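Local coordinates for DNA-3-methyladenine glycosidase (Bacillus halodurans, PDB 2H56), which is a member of the HhH-GPD superfamily of base excision DNA repair proteins, at residues F52-Q62 and K107-V118. Residues are numbered along the deposited sequence; the frame is centred on the assembly and turned at random.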
# COMPACT_ATOMS: atom_id res chain seq x y z
N PHE A 52 -4.02 5.16 12.76
CA PHE A 52 -3.27 4.47 13.77
C PHE A 52 -3.57 2.98 13.73
O PHE A 52 -2.67 2.16 13.83
CB PHE A 52 -3.61 5.02 15.15
CG PHE A 52 -3.20 4.14 16.27
CD1 PHE A 52 -1.87 4.02 16.59
CD2 PHE A 52 -4.15 3.42 17.00
CE1 PHE A 52 -1.48 3.18 17.63
CE2 PHE A 52 -3.76 2.58 18.05
CZ PHE A 52 -2.44 2.47 18.36
N GLN A 53 -4.84 2.63 13.59
CA GLN A 53 -5.27 1.25 13.52
C GLN A 53 -4.57 0.54 12.36
O GLN A 53 -4.08 -0.57 12.51
CB GLN A 53 -6.79 1.22 13.36
CG GLN A 53 -7.43 -0.16 13.40
CD GLN A 53 -7.33 -0.89 12.07
OE1 GLN A 53 -7.61 -0.32 11.01
NE2 GLN A 53 -6.92 -2.15 12.12
N SER A 54 -4.52 1.20 11.22
CA SER A 54 -3.82 0.68 10.05
C SER A 54 -2.38 0.40 10.26
O SER A 54 -1.89 -0.60 9.76
CB SER A 54 -3.92 1.68 8.92
OG SER A 54 -5.26 1.73 8.54
N LEU A 55 -1.66 1.28 10.96
CA LEU A 55 -0.24 1.04 11.16
C LEU A 55 -0.04 -0.21 12.02
O LEU A 55 0.83 -1.04 11.75
CB LEU A 55 0.44 2.25 11.82
CG LEU A 55 0.93 3.35 10.90
CD1 LEU A 55 1.42 4.56 11.69
CD2 LEU A 55 2.05 2.77 10.03
N VAL A 56 -0.85 -0.35 13.06
CA VAL A 56 -0.73 -1.48 13.94
C VAL A 56 -1.03 -2.77 13.18
O VAL A 56 -0.26 -3.71 13.21
CB VAL A 56 -1.65 -1.32 15.16
CG1 VAL A 56 -1.60 -2.57 16.00
CG2 VAL A 56 -1.23 -0.09 15.95
N SER A 57 -2.16 -2.79 12.49
CA SER A 57 -2.49 -3.88 11.60
C SER A 57 -1.38 -4.16 10.56
O SER A 57 -1.08 -5.30 10.28
CB SER A 57 -3.78 -3.55 10.86
OG SER A 57 -4.31 -4.72 10.25
N SER A 58 -0.77 -3.12 10.00
CA SER A 58 0.32 -3.34 9.06
C SER A 58 1.49 -4.04 9.71
O SER A 58 2.10 -4.92 9.10
CB SER A 58 0.79 -2.03 8.45
OG SER A 58 -0.29 -1.41 7.74
N ILE A 59 1.82 -3.65 10.94
CA ILE A 59 2.89 -4.35 11.68
C ILE A 59 2.51 -5.82 11.97
O ILE A 59 3.33 -6.71 11.79
CB ILE A 59 3.26 -3.58 12.96
CG1 ILE A 59 4.02 -2.29 12.56
CG2 ILE A 59 4.08 -4.42 13.90
CD1 ILE A 59 3.70 -1.15 13.44
N VAL A 60 1.26 -6.08 12.35
CA VAL A 60 0.85 -7.43 12.67
C VAL A 60 0.94 -8.34 11.47
O VAL A 60 1.27 -9.51 11.61
CB VAL A 60 -0.53 -7.47 13.32
CG1 VAL A 60 -1.05 -8.93 13.46
CG2 VAL A 60 -0.44 -6.83 14.68
N GLU A 61 0.72 -7.79 10.30
CA GLU A 61 0.75 -8.57 9.06
C GLU A 61 2.13 -9.04 8.64
O GLU A 61 2.26 -10.07 8.01
CB GLU A 61 0.12 -7.79 7.90
CG GLU A 61 -1.38 -7.66 8.01
CD GLU A 61 -1.97 -6.53 7.17
OE1 GLU A 61 -1.29 -6.07 6.20
OE2 GLU A 61 -3.12 -6.12 7.49
N GLN A 62 3.17 -8.28 8.93
CA GLN A 62 4.50 -8.68 8.45
C GLN A 62 4.81 -10.17 8.62
O GLN A 62 4.67 -10.71 9.72
CB GLN A 62 5.60 -7.90 9.15
CG GLN A 62 5.59 -6.39 8.87
CD GLN A 62 6.41 -5.63 9.88
OE1 GLN A 62 6.77 -6.16 10.94
NE2 GLN A 62 6.70 -4.36 9.58
N LYS A 107 7.56 -7.30 16.81
CA LYS A 107 6.37 -6.55 16.44
C LYS A 107 5.84 -5.70 17.63
O LYS A 107 5.33 -4.61 17.44
CB LYS A 107 5.29 -7.48 15.91
CG LYS A 107 5.61 -8.06 14.53
CD LYS A 107 4.59 -9.15 14.15
CE LYS A 107 4.69 -9.56 12.69
NZ LYS A 107 3.77 -10.68 12.39
N ILE A 108 6.02 -6.18 18.84
CA ILE A 108 5.62 -5.40 20.01
C ILE A 108 6.43 -4.12 20.13
O ILE A 108 5.85 -3.07 20.38
CB ILE A 108 5.71 -6.21 21.29
CG1 ILE A 108 4.59 -7.27 21.28
CG2 ILE A 108 5.60 -5.27 22.49
CD1 ILE A 108 4.81 -8.40 22.23
N GLU A 109 7.74 -4.20 19.91
CA GLU A 109 8.56 -3.01 19.90
C GLU A 109 8.07 -2.02 18.80
O GLU A 109 7.96 -0.81 19.05
CB GLU A 109 10.03 -3.37 19.71
CG GLU A 109 10.99 -2.15 19.55
CD GLU A 109 12.52 -2.51 19.44
OE1 GLU A 109 12.87 -3.72 19.45
OE2 GLU A 109 13.36 -1.56 19.36
N TYR A 110 7.76 -2.52 17.61
CA TYR A 110 7.30 -1.62 16.57
C TYR A 110 5.98 -0.96 16.94
O TYR A 110 5.81 0.24 16.76
CB TYR A 110 7.14 -2.33 15.22
CG TYR A 110 8.34 -3.12 14.75
CD1 TYR A 110 9.64 -2.77 15.11
CD2 TYR A 110 8.16 -4.24 13.92
CE1 TYR A 110 10.74 -3.51 14.66
CE2 TYR A 110 9.25 -4.99 13.46
CZ TYR A 110 10.52 -4.63 13.84
OH TYR A 110 11.55 -5.40 13.38
N ILE A 111 5.05 -1.72 17.47
CA ILE A 111 3.74 -1.18 17.86
C ILE A 111 3.90 -0.10 18.95
O ILE A 111 3.33 1.00 18.87
CB ILE A 111 2.78 -2.31 18.33
CG1 ILE A 111 2.36 -3.15 17.12
CG2 ILE A 111 1.53 -1.73 19.05
CD1 ILE A 111 1.96 -4.59 17.43
N ARG A 112 4.70 -0.41 19.96
CA ARG A 112 5.01 0.58 20.97
C ARG A 112 5.60 1.85 20.37
O ARG A 112 5.25 2.96 20.79
CB ARG A 112 6.01 0.05 22.00
CG ARG A 112 5.52 -1.03 22.87
CD ARG A 112 4.20 -0.72 23.55
NE ARG A 112 3.81 -1.85 24.37
CZ ARG A 112 2.64 -2.00 24.99
NH1 ARG A 112 1.70 -1.05 24.89
NH2 ARG A 112 2.42 -3.11 25.71
N HIS A 113 6.48 1.69 19.39
CA HIS A 113 7.10 2.85 18.80
C HIS A 113 6.05 3.66 18.03
O HIS A 113 6.11 4.88 18.03
CB HIS A 113 8.29 2.44 17.93
CG HIS A 113 9.34 3.49 17.80
ND1 HIS A 113 9.81 3.93 16.57
CD2 HIS A 113 10.03 4.19 18.74
CE1 HIS A 113 10.74 4.86 16.76
NE2 HIS A 113 10.88 5.04 18.06
N VAL A 114 5.07 2.99 17.42
CA VAL A 114 3.99 3.71 16.74
C VAL A 114 3.20 4.53 17.76
O VAL A 114 2.88 5.70 17.55
CB VAL A 114 3.04 2.75 16.02
CG1 VAL A 114 1.74 3.46 15.58
CG2 VAL A 114 3.76 2.09 14.85
N CYS A 115 2.89 3.91 18.89
CA CYS A 115 2.18 4.61 19.95
C CYS A 115 2.90 5.82 20.42
O CYS A 115 2.32 6.88 20.49
CB CYS A 115 2.00 3.72 21.14
SG CYS A 115 0.85 2.40 20.80
N GLU A 116 4.17 5.65 20.74
CA GLU A 116 5.02 6.76 21.16
C GLU A 116 4.93 7.92 20.15
O GLU A 116 4.75 9.07 20.53
CB GLU A 116 6.47 6.28 21.35
CG GLU A 116 7.48 7.38 21.74
CD GLU A 116 8.97 6.94 21.66
OE1 GLU A 116 9.31 5.84 22.15
OE2 GLU A 116 9.78 7.73 21.12
N HIS A 117 5.05 7.60 18.86
CA HIS A 117 5.07 8.63 17.85
C HIS A 117 3.70 9.32 17.65
O HIS A 117 3.64 10.50 17.35
CB HIS A 117 5.53 8.05 16.50
CG HIS A 117 7.01 8.03 16.29
ND1 HIS A 117 7.61 8.75 15.29
CD2 HIS A 117 8.00 7.35 16.92
CE1 HIS A 117 8.91 8.51 15.31
NE2 HIS A 117 9.17 7.68 16.29
N VAL A 118 2.61 8.57 17.77
CA VAL A 118 1.28 9.18 17.67
C VAL A 118 1.01 10.07 18.89
O VAL A 118 0.57 11.21 18.74
CB VAL A 118 0.14 8.11 17.44
CG1 VAL A 118 -1.26 8.75 17.55
CG2 VAL A 118 0.33 7.42 16.10
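V56 and I111 meet where helices 52-61 and 107-118 run antiparallel, 167° between their directions. The axes come within 9.7 Å. The register runs from F52 beside V118 to I59 beside K107.

I59 is a knob in the hole formed by K107, Y110, I111 and V114. Its CG2 touches CB of K107 and Y110 and CG1 of I111. I59 CD1 lies 3.5 Å from V114 CG2.

Helices 51-61 and 105-119 pack as an antiparallel pair in the mainly helical fold of an HhH-GPD superfamily protein. Helix 66-80 touches V60, and F154 of helix 148-157 touches L55.

With CG anti to the backbone N (chi1 164°), the F52 ring brings its edge against helix 107-118. The ring edge packs on V114 CG1. C115 SG lies at the same edge, a sulfur-aromatic contact 5.1 Å from the F52 ring centroid. V56 CG2 lies above one face of this ring, offset toward the rim.

At the other end the extended chain of K107 passes alongside I59. Its NZ gives two hydrogen bonds, to the backbone carbonyls of V60 and Q62. K107 NZ to V60 O is 2.9 Å, with NZ above the carbonyl plane. K107 NZ to Q62 O is 2.8 Å, in the carbonyl plane. The C=O...N angle at Q62 O is 151°. The Q62 amide stands steeply to the Y110 ring, and Q62 OE1 lies at the ring edge, 3.7 Å from Y110 CE2.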